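Local coordinates for uncharacterized protein (Bacteroides ovatus, PDB 4E6F) that is of unknown function but belongs to the DUF4468 family, whose members have a TBP-like fold, at residues T142-G147 / W151-V156. Sequence-based numbering, arbitrary orientation.
Sequences TKLVRG and WRRKTV. With NO3 (nitrate ion), chain C.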
loop_
_atom_site.group_PDB
_atom_site.type_symbol
_atom_site.label_atom_id
_atom_site.label_comp_id
_atom_site.label_asym_id
_atom_site.label_seq_id
_atom_site.Cartn_x
_atom_site.Cartn_y
_atom_site.Cartn_z
ATOM N N THR A 142 10.579 17.536 -9.895
ATOM C CA THR A 142 11.970 17.247 -9.516
ATOM C C THR A 142 12.147 17.100 -8.013
ATOM O O THR A 142 13.156 16.546 -7.552
ATOM C CB THR A 142 12.905 18.326 -10.055
ATOM O OG1 THR A 142 12.459 19.611 -9.605
ATOM C CG2 THR A 142 13.024 18.286 -11.589
ATOM N N LYS A 143 11.188 17.639 -7.230
ATOM C CA LYS A 143 11.279 17.567 -5.790
ATOM C C LYS A 143 9.917 17.337 -5.218
ATOM O O LYS A 143 8.916 17.762 -5.791
ATOM C CB LYS A 143 11.831 18.882 -5.194
ATOM C CG LYS A 143 13.313 19.163 -5.437
ATOM C CD LYS A 143 13.713 20.508 -4.789
ATOM C CE LYS A 143 15.182 20.843 -5.002
ATOM N NZ LYS A 143 15.498 22.260 -4.619
ATOM N N LEU A 144 9.901 16.744 -4.044
ATOM C CA LEU A 144 8.710 16.639 -3.229
ATOM C C LEU A 144 8.390 18.000 -2.624
ATOM O O LEU A 144 9.308 18.685 -2.149
ATOM C CB LEU A 144 8.974 15.637 -2.099
ATOM C CG LEU A 144 9.088 14.181 -2.523
ATOM C CD1 LEU A 144 9.578 13.333 -1.364
ATOM C CD2 LEU A 144 7.719 13.646 -2.972
ATOM N N VAL A 145 7.100 18.385 -2.602
ATOM C CA VAL A 145 6.659 19.611 -1.904
ATOM C C VAL A 145 7.027 19.380 -0.441
ATOM O O VAL A 145 6.657 18.344 0.110
ATOM C CB VAL A 145 5.145 19.882 -2.137
ATOM C CG1 VAL A 145 4.628 20.985 -1.214
ATOM C CG2 VAL A 145 4.865 20.245 -3.593
ATOM N N ARG A 146 7.828 20.283 0.170
ATOM C CA ARG A 146 8.386 19.963 1.481
ATOM C C ARG A 146 7.367 19.614 2.556
ATOM O O ARG A 146 7.629 18.674 3.306
ATOM C CB ARG A 146 9.359 21.015 1.991
ATOM C CG ARG A 146 8.804 22.392 2.006
ATOM C CD ARG A 146 9.921 23.406 2.183
ATOM N NE ARG A 146 9.395 24.768 2.187
ATOM C CZ ARG A 146 9.061 25.439 1.089
ATOM N NH1 ARG A 146 9.231 24.886 -0.116
ATOM N NH2 ARG A 146 8.586 26.670 1.181
ATOM N N GLY A 147 6.236 20.323 2.615
ATOM C CA GLY A 147 5.200 20.074 3.611
ATOM C C GLY A 147 4.473 18.752 3.419
ATOM O O GLY A 147 3.915 18.199 4.372
ATOM N N TRP A 151 4.280 12.577 3.964
ATOM C CA TRP A 151 3.096 11.835 3.550
ATOM C C TRP A 151 3.375 10.983 2.318
ATOM O O TRP A 151 3.045 9.797 2.298
ATOM C CB TRP A 151 1.954 12.815 3.245
ATOM C CG TRP A 151 1.573 13.629 4.443
ATOM C CD1 TRP A 151 2.069 14.848 4.803
ATOM C CD2 TRP A 151 0.680 13.233 5.483
ATOM N NE1 TRP A 151 1.512 15.252 5.994
ATOM C CE2 TRP A 151 0.655 14.275 6.437
ATOM C CE3 TRP A 151 -0.155 12.122 5.678
ATOM C CZ2 TRP A 151 -0.153 14.220 7.586
ATOM C CZ3 TRP A 151 -0.943 12.057 6.813
ATOM C CH2 TRP A 151 -0.930 13.094 7.762
ATOM N N ARG A 152 3.976 11.589 1.294
ATOM C CA ARG A 152 4.230 10.880 0.047
ATOM C C ARG A 152 5.329 9.810 0.229
ATOM O O ARG A 152 5.147 8.665 -0.211
ATOM C CB ARG A 152 4.588 11.873 -1.052
ATOM C CG ARG A 152 4.881 11.179 -2.392
ATOM C CD ARG A 152 4.538 12.095 -3.552
ATOM N NE ARG A 152 5.056 11.597 -4.839
ATOM C CZ ARG A 152 4.422 11.725 -6.000
ATOM N NH1 ARG A 152 3.185 12.201 -6.041
ATOM N NH2 ARG A 152 4.997 11.318 -7.124
ATOM N N ARG A 153 6.460 10.160 0.881
ATOM C CA ARG A 153 7.496 9.149 1.100
ATOM C C ARG A 153 6.978 7.945 1.880
ATOM O O ARG A 153 7.243 6.800 1.493
ATOM C CB ARG A 153 8.670 9.728 1.908
ATOM C CG ARG A 153 9.565 10.664 1.149
ATOM C CD ARG A 153 10.883 10.843 1.900
ATOM N NE ARG A 153 11.592 12.033 1.432
ATOM C CZ ARG A 153 11.543 13.235 2.010
ATOM N NH1 ARG A 153 10.860 13.416 3.137
ATOM N NH2 ARG A 153 12.208 14.254 1.485
ATOM N N LYS A 154 6.348 8.197 3.038
ATOM C CA LYS A 154 5.964 7.087 3.907
ATOM C C LYS A 154 4.844 6.252 3.292
ATOM O O LYS A 154 4.820 5.038 3.535
ATOM C CB LYS A 154 5.635 7.573 5.330
ATOM C CG LYS A 154 6.858 8.186 6.044
ATOM C CD LYS A 154 8.022 7.226 6.193
ATOM C CE LYS A 154 9.110 7.752 7.102
ATOM N NZ LYS A 154 10.158 8.511 6.362
ATOM N N THR A 155 3.958 6.857 2.475
ATOM C CA THR A 155 2.902 6.050 1.838
ATOM C C THR A 155 3.511 5.191 0.713
ATOM O O THR A 155 3.181 4.006 0.586
ATOM C CB THR A 155 1.737 6.904 1.322
ATOM O OG1 THR A 155 1.263 7.713 2.407
ATOM C CG2 THR A 155 0.572 6.031 0.794
ATOM N N VAL A 156 4.408 5.775 -0.092
ATOM C CA VAL A 156 5.097 5.006 -1.143
ATOM C C VAL A 156 5.902 3.858 -0.483
ATOM O O VAL A 156 5.850 2.723 -0.979
ATOM C CB VAL A 156 5.983 5.913 -2.055
ATOM C CG1 VAL A 156 6.898 5.075 -2.973
ATOM C CG2 VAL A 156 5.115 6.860 -2.893
HETATM N N NO3 C . 9.647 11.874 6.227
HETATM O O1 NO3 C . 9.890 13.071 6.192
HETATM O O2 NO3 C . 9.884 11.123 5.309
HETATM O O3 NO3 C . 9.075 11.383 7.325
#
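L144 packs its two methyls against two arginines of helix 149-169, R152 and R153, where the loop before this helix folds back on its first turns in a TBP-like fold. The two methyls divide the work: CD2 of L144 packs on the aliphatic part of R152, 3.6 Å from its CD, while CD1 of L144 lies 3.7 Å from CG of R153 and sits over one face of that guanidinium. Both arginine chains run extended from CG to NE but leave the helix differently. R152 has CG opposite its own N (chi1 179°), whereas R153 has CG beside it (chi1 -74°); together with their successive helix positions, this brings the two chains to different methyls of L144.

Their polar ends are anchored beyond the contact: R152 binds the carbonyl of Y13 and forms a salt bridge with D133, and R153 pairs with D10. O1 of a nitrate, probably from the crystallisation liquor, lies at the R153 guanidinium edge, near its plane; a weak hydrogen bond runs from R153 NH1 to nitrate O2 (3.3 Å), which K154 NZ holds at 2.8 Å. No hydrogen bond joins the segments; the L144 contacts are van der Waals packing. At the loop's other end, O of G147 lies in the indole plane, 3.9 Å from CD1 of W151.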